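Local coordinates for protein enoyl-CoA hydratase/isomerase (Shewanella pealeana, PDB 4KPK) that probably acts on acyl-CoA substrates as a hydratase or isomerase of the crotonase-like type, at residues K135-L140 and W243-L248; G148-I153 and F167-V172. All blocks are in the same frame, centred on the assembly; numbering follows the deposited sequence.

Both contacts are buried in a crotonase-like subunit of a three-chain assembly, their centres about 21 Å apart. Contact 1 joins the entry to a central sheet strand to a late helix through one lysine, by polar links and a bridging water. Contact 2 joins the helix that follows that strand to a short peripheral strand and the turn after it, using apolar side chains alone. The two meet where Thr-139 CG2 packs 4.0 Å from Ile-153 CG1. Both border subunit interfaces: Val-244 of contact 1 packs on Val-172 of a neighbouring subunit, so residues from the two contacts come together between chains. Chemistry follows place: a lysine ties inner strand to helix, whereas hydrocarbon seals helix against strand.

Contact 1. Residues K135-L140 and W243-L248; sequences KPTITL and WVKCLL
The flat peptide group between Lys-135 and Pro-136 presents its carbonyl oxygen to the ammonium of Lys-245, which comes in tilted some 48° out of the carbonyl plane. This is the loop that leads into strand 137-141 of the crotonase-fold sheet, and Lys-245 reaches it from helix 238-251. The hydrogen bond from Lys-245 NZ to Lys-135 O is weak, at 3.5 Å, with the C-O-N angle near 132°. No other flat group takes part: the indole of Trp-243 is turned to another part of the fold, where Arg-267 forms a cation-pi contact with it. Lys-245 is extended through its first carbons and then bends at chi3 (79°), and NZ ends beside the carbonyl and a water. Lys-245 CD lies 4.2 Å from Lys-135 O. The ammonium is buried, and its stronger partners lie outside the two segments: a salt bridge to Asp-157 and a hydrogen bond to Phe-133 O. With so many acceptors around it, the charge is probably well compensated. Lys-135 turns its own side chain away, towards the carbonyls of Phe-78, Lys-79 and Asn-81 at the end of helix 65-80. Thr-137 joins indirectly. Its OG1 takes a hydrogen bond from Asp-157 N, so the residue that forms a salt bridge with Lys-245 also ties down the threonine hydroxyl. The water closes the link, accepting from Thr-137 OG1 at 2.7 Å and from Lys-245 NZ at 2.9 Å.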
loop_
_atom_site.group_PDB
_atom_site.type_symbol
_atom_site.label_atom_id
_atom_site.label_comp_id
_atom_site.label_asym_id
_atom_site.label_seq_id
_atom_site.Cartn_x
_atom_site.Cartn_y
_atom_site.Cartn_z
ATOM N N LYS A 135 -9.699 -18.525 -10.544
ATOM C CA LYS A 135 -11.082 -18.469 -10.209
ATOM C C LYS A 135 -11.181 -17.772 -8.839
ATOM O O LYS A 135 -10.258 -17.862 -8.014
ATOM C CB LYS A 135 -11.621 -19.899 -10.094
ATOM C CG LYS A 135 -11.651 -20.687 -11.392
ATOM C CD LYS A 135 -11.830 -22.184 -11.187
ATOM C CE LYS A 135 -12.010 -22.872 -12.537
ATOM N NZ LYS A 135 -11.966 -24.352 -12.401
ATOM N N PRO A 136 -12.275 -17.028 -8.614
ATOM C CA PRO A 136 -12.395 -16.318 -7.348
ATOM C C PRO A 136 -12.391 -17.274 -6.204
ATOM O O PRO A 136 -13.015 -18.320 -6.291
ATOM C CB PRO A 136 -13.769 -15.621 -7.443
ATOM C CG PRO A 136 -14.516 -16.347 -8.492
ATOM C CD PRO A 136 -13.496 -16.919 -9.428
ATOM N N THR A 137 -11.619 -16.928 -5.176
ATOM C CA THR A 137 -11.520 -17.670 -3.926
ATOM C C THR A 137 -12.068 -16.800 -2.770
ATOM O O THR A 137 -11.788 -15.641 -2.706
ATOM C CB THR A 137 -10.077 -18.049 -3.646
ATOM O OG1 THR A 137 -9.255 -16.857 -3.645
ATOM C CG2 THR A 137 -9.559 -18.978 -4.741
ATOM N N ILE A 138 -12.821 -17.409 -1.869
ATOM C CA ILE A 138 -13.415 -16.774 -0.662
ATOM C C ILE A 138 -12.955 -17.648 0.483
ATOM O O ILE A 138 -13.207 -18.843 0.456
ATOM C CB ILE A 138 -14.975 -16.804 -0.703
ATOM C CG1 ILE A 138 -15.432 -16.106 -1.980
ATOM C CG2 ILE A 138 -15.611 -16.064 0.521
ATOM C CD1 ILE A 138 -16.860 -16.213 -2.299
ATOM N N THR A 139 -12.267 -17.064 1.464
ATOM C CA THR A 139 -11.958 -17.737 2.729
ATOM C C THR A 139 -12.821 -17.212 3.941
ATOM O O THR A 139 -12.923 -16.016 4.180
ATOM C CB THR A 139 -10.442 -17.654 2.995
ATOM O OG1 THR A 139 -9.774 -18.304 1.899
ATOM C CG2 THR A 139 -10.004 -18.346 4.297
ATOM N N LEU A 140 -13.422 -18.151 4.683
ATOM C CA LEU A 140 -14.269 -17.902 5.860
ATOM C C LEU A 140 -13.568 -18.352 7.153
ATOM O O LEU A 140 -13.337 -19.522 7.367
ATOM C CB LEU A 140 -15.568 -18.675 5.727
ATOM C CG LEU A 140 -16.401 -18.580 4.444
ATOM C CD1 LEU A 140 -17.703 -19.384 4.585
ATOM C CD2 LEU A 140 -16.670 -17.112 4.162
ATOM N N TRP A 243 -8.858 -13.152 -16.062
ATOM C CA TRP A 243 -7.982 -12.099 -16.617
ATOM C C TRP A 243 -7.751 -10.943 -15.671
ATOM O O TRP A 243 -6.698 -10.347 -15.724
ATOM C CB TRP A 243 -8.498 -11.591 -17.966
ATOM C CG TRP A 243 -8.254 -12.561 -19.099
ATOM C CD1 TRP A 243 -8.345 -13.948 -19.035
ATOM C CD2 TRP A 243 -7.936 -12.255 -20.466
ATOM N NE1 TRP A 243 -8.103 -14.501 -20.258
ATOM C CE2 TRP A 243 -7.856 -13.497 -21.162
ATOM C CE3 TRP A 243 -7.717 -11.057 -21.180
ATOM C CZ2 TRP A 243 -7.540 -13.575 -22.516
ATOM C CZ3 TRP A 243 -7.421 -11.132 -22.533
ATOM C CH2 TRP A 243 -7.331 -12.392 -23.191
ATOM N N VAL A 244 -8.740 -10.616 -14.794
ATOM C CA VAL A 244 -8.579 -9.569 -13.800
ATOM C C VAL A 244 -7.441 -10.006 -12.943
ATOM O O VAL A 244 -6.590 -9.220 -12.630
ATOM C CB VAL A 244 -9.839 -9.372 -12.881
ATOM C CG1 VAL A 244 -9.458 -8.885 -11.468
ATOM C CG2 VAL A 244 -10.815 -8.364 -13.481
ATOM N N LYS A 245 -7.423 -11.280 -12.548
ATOM C CA LYS A 245 -6.409 -11.753 -11.633
ATOM C C LYS A 245 -4.993 -11.722 -12.248
ATOM O O LYS A 245 -4.091 -11.361 -11.521
ATOM C CB LYS A 245 -6.698 -13.144 -11.067
ATOM C CG LYS A 245 -7.895 -13.248 -10.116
ATOM C CD LYS A 245 -8.044 -14.661 -9.531
ATOM C CE LYS A 245 -7.048 -14.874 -8.386
ATOM N NZ LYS A 245 -7.485 -15.901 -7.400
ATOM N N CYS A 246 -4.814 -12.074 -13.533
ATOM C CA CYS A 246 -3.468 -12.118 -14.125
ATOM C C CYS A 246 -3.045 -10.706 -14.233
ATOM O O CYS A 246 -1.910 -10.382 -13.993
ATOM C CB CYS A 246 -3.422 -12.736 -15.555
ATOM S SG CYS A 246 -3.955 -14.458 -15.657
ATOM N N LEU A 247 -3.984 -9.835 -14.584
ATOM C CA LEU A 247 -3.664 -8.427 -14.798
ATOM C C LEU A 247 -3.183 -7.790 -13.497
ATOM O O LEU A 247 -2.126 -7.182 -13.435
ATOM C CB LEU A 247 -4.896 -7.711 -15.322
ATOM C CG LEU A 247 -4.925 -6.185 -15.339
ATOM C CD1 LEU A 247 -4.124 -5.692 -16.519
ATOM C CD2 LEU A 247 -6.369 -5.687 -15.427
ATOM N N LEU A 248 -3.971 -7.914 -12.435
ATOM C CA LEU A 248 -3.495 -7.463 -11.104
ATOM C C LEU A 248 -2.136 -8.057 -10.732
ATOM O O LEU A 248 -1.269 -7.404 -10.147
ATOM C CB LEU A 248 -4.537 -7.886 -10.002
ATOM C CG LEU A 248 -5.854 -7.104 -10.063
ATOM C CD1 LEU A 248 -6.915 -7.537 -9.033
ATOM C CD2 LEU A 248 -5.501 -5.653 -9.847
HETATM O O HOH W 1 -6.761 -16.691 -4.686
#

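Contact 2. Residues G148-I153 and F167-V172; sequences GALGLI and FCLSEV
Leu-150 fills the angle between Phe-167 and Leu-169, one methyl to each, and this fork is the tightly packed heart of the contact. Its CG stands opposite the backbone N (chi1 -171°), which directs the branch towards segment 167-172, and chi2 of 56° turns one methyl to each partner. CD1 comes to the phenyl ring obliquely, 4.0 Å from Phe-167 CD1, while CD2 lies 3.9 Å from Leu-169 CD2 and equally close to Leu-169 CG. Leu-150 crosses each of its partners at about a right angle. One helical turn on, Ile-153 adds its CD1 at the edge of the same ring, near its plane, 4.2 Å from Phe-167 CE1. The ring is thus met by two aliphatic residues from the helix, and Phe-204 of the paired strand 203-204 meets it as well, with the two ring planes about 25° apart. Towards Ser-170 and Glu-171 the packing loosens: the chain draws off from the helix, both residues are partly exposed, and Glu-171 OE2 comes no nearer than 5.7 Å, to Gly-148 N. Gly-148, at the same end of the helix, is also partly exposed. In crotonase-like enzymes the amino end of this helix generally contributes to the oxyanion hole, so the looser side may border the active site here too. On the inner side Ile-153 packs on Val-141 of strand 137-141, and Leu-152 on helix 113-132. Leu-169 rests on Tyr-197 and Met-198, setting the contact between the central sheet and helix 191-200.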
loop_
_atom_site.group_PDB
_atom_site.type_symbol
_atom_site.label_atom_id
_atom_site.label_comp_id
_atom_site.label_asym_id
_atom_site.label_seq_id
_atom_site.Cartn_x
_atom_site.Cartn_y
_atom_site.Cartn_z
ATOM N N GLY A 148 0.577 -20.852 8.899
ATOM C CA GLY A 148 0.375 -20.805 7.433
ATOM C C GLY A 148 -1.032 -20.383 7.005
ATOM O O GLY A 148 -1.253 -20.027 5.817
ATOM N N ALA A 149 -1.986 -20.438 7.968
ATOM C CA ALA A 149 -3.390 -20.064 7.734
ATOM C C ALA A 149 -3.520 -18.625 7.347
ATOM O O ALA A 149 -4.252 -18.283 6.445
ATOM C CB ALA A 149 -4.243 -20.336 8.975
ATOM N N LEU A 150 -2.772 -17.766 8.011
ATOM C CA LEU A 150 -2.726 -16.401 7.605
ATOM C C LEU A 150 -2.291 -16.255 6.151
ATOM O O LEU A 150 -2.842 -15.395 5.450
ATOM C CB LEU A 150 -1.814 -15.641 8.511
ATOM C CG LEU A 150 -1.827 -14.125 8.338
ATOM C CD1 LEU A 150 -3.211 -13.530 8.481
ATOM C CD2 LEU A 150 -0.883 -13.562 9.385
ATOM N N GLY A 151 -1.364 -17.099 5.674
ATOM C CA GLY A 151 -0.947 -17.042 4.257
ATOM C C GLY A 151 -2.086 -17.400 3.334
ATOM O O GLY A 151 -2.434 -16.699 2.395
ATOM N N LEU A 152 -2.731 -18.494 3.603
ATOM C CA LEU A 152 -3.923 -18.783 2.849
ATOM C C LEU A 152 -4.894 -17.644 2.802
ATOM O O LEU A 152 -5.468 -17.370 1.759
ATOM C CB LEU A 152 -4.665 -19.995 3.431
ATOM C CG LEU A 152 -3.830 -21.305 3.484
ATOM C CD1 LEU A 152 -4.704 -22.344 4.127
ATOM C CD2 LEU A 152 -3.298 -21.789 2.137
ATOM N N ILE A 153 -5.164 -17.018 3.937
ATOM C CA ILE A 153 -6.128 -15.915 3.952
ATOM C C ILE A 153 -5.632 -14.780 3.078
ATOM O O ILE A 153 -6.332 -14.275 2.232
ATOM C CB ILE A 153 -6.324 -15.391 5.386
ATOM C CG1 ILE A 153 -7.054 -16.446 6.172
ATOM C CG2 ILE A 153 -7.020 -14.037 5.340
ATOM C CD1 ILE A 153 -6.831 -16.334 7.656
ATOM N N PHE A 167 -5.302 -13.545 15.268
ATOM C CA PHE A 167 -4.135 -13.609 14.356
ATOM C C PHE A 167 -2.849 -13.289 15.094
ATOM O O PHE A 167 -2.854 -12.544 16.076
ATOM C CB PHE A 167 -4.306 -12.645 13.163
ATOM C CG PHE A 167 -5.629 -12.769 12.514
ATOM C CD1 PHE A 167 -5.832 -13.658 11.478
ATOM C CD2 PHE A 167 -6.712 -12.031 13.007
ATOM C CE1 PHE A 167 -7.101 -13.785 10.922
ATOM C CE2 PHE A 167 -7.940 -12.143 12.458
ATOM C CZ PHE A 167 -8.160 -13.039 11.434
ATOM N N CYS A 168 -1.750 -13.813 14.573
ATOM C CA CYS A 168 -0.483 -13.796 15.276
ATOM C C CYS A 168 0.576 -14.232 14.266
ATOM O O CYS A 168 0.447 -15.301 13.658
ATOM C CB CYS A 168 -0.536 -14.822 16.438
ATOM S SG CYS A 168 0.714 -14.653 17.698
ATOM N N LEU A 169 1.623 -13.439 14.094
ATOM C CA LEU A 169 2.849 -13.910 13.374
ATOM C C LEU A 169 3.978 -14.240 14.382
ATOM O O LEU A 169 4.812 -13.379 14.714
ATOM C CB LEU A 169 3.313 -12.836 12.407
ATOM C CG LEU A 169 2.346 -12.541 11.268
ATOM C CD1 LEU A 169 2.055 -11.048 11.125
ATOM C CD2 LEU A 169 2.909 -13.194 9.984
ATOM N N SER A 170 4.004 -15.494 14.826
ATOM C CA SER A 170 4.735 -15.954 16.027
ATOM C C SER A 170 6.178 -16.435 15.815
ATOM O O SER A 170 6.860 -16.760 16.800
ATOM C CB SER A 170 4.020 -17.199 16.605
ATOM O OG SER A 170 2.655 -16.984 16.752
ATOM N N GLU A 171 6.596 -16.580 14.559
ATOM C CA GLU A 171 7.834 -17.284 14.252
ATOM C C GLU A 171 9.038 -16.794 15.016
ATOM O O GLU A 171 9.812 -17.625 15.480
ATOM C CB GLU A 171 8.156 -17.176 12.772
ATOM C CG GLU A 171 7.450 -18.208 11.917
ATOM C CD GLU A 171 5.961 -17.977 11.779
ATOM O OE1 GLU A 171 5.439 -16.875 12.133
ATOM O OE2 GLU A 171 5.345 -18.920 11.256
ATOM N N VAL A 172 9.207 -15.463 15.164
ATOM C CA VAL A 172 10.390 -14.937 15.855
ATOM C C VAL A 172 10.408 -15.311 17.338
ATOM O O VAL A 172 11.461 -15.201 17.951
ATOM C CB VAL A 172 10.647 -13.405 15.687
ATOM C CG1 VAL A 172 10.839 -13.066 14.224
ATOM C CG2 VAL A 172 9.555 -12.521 16.333
#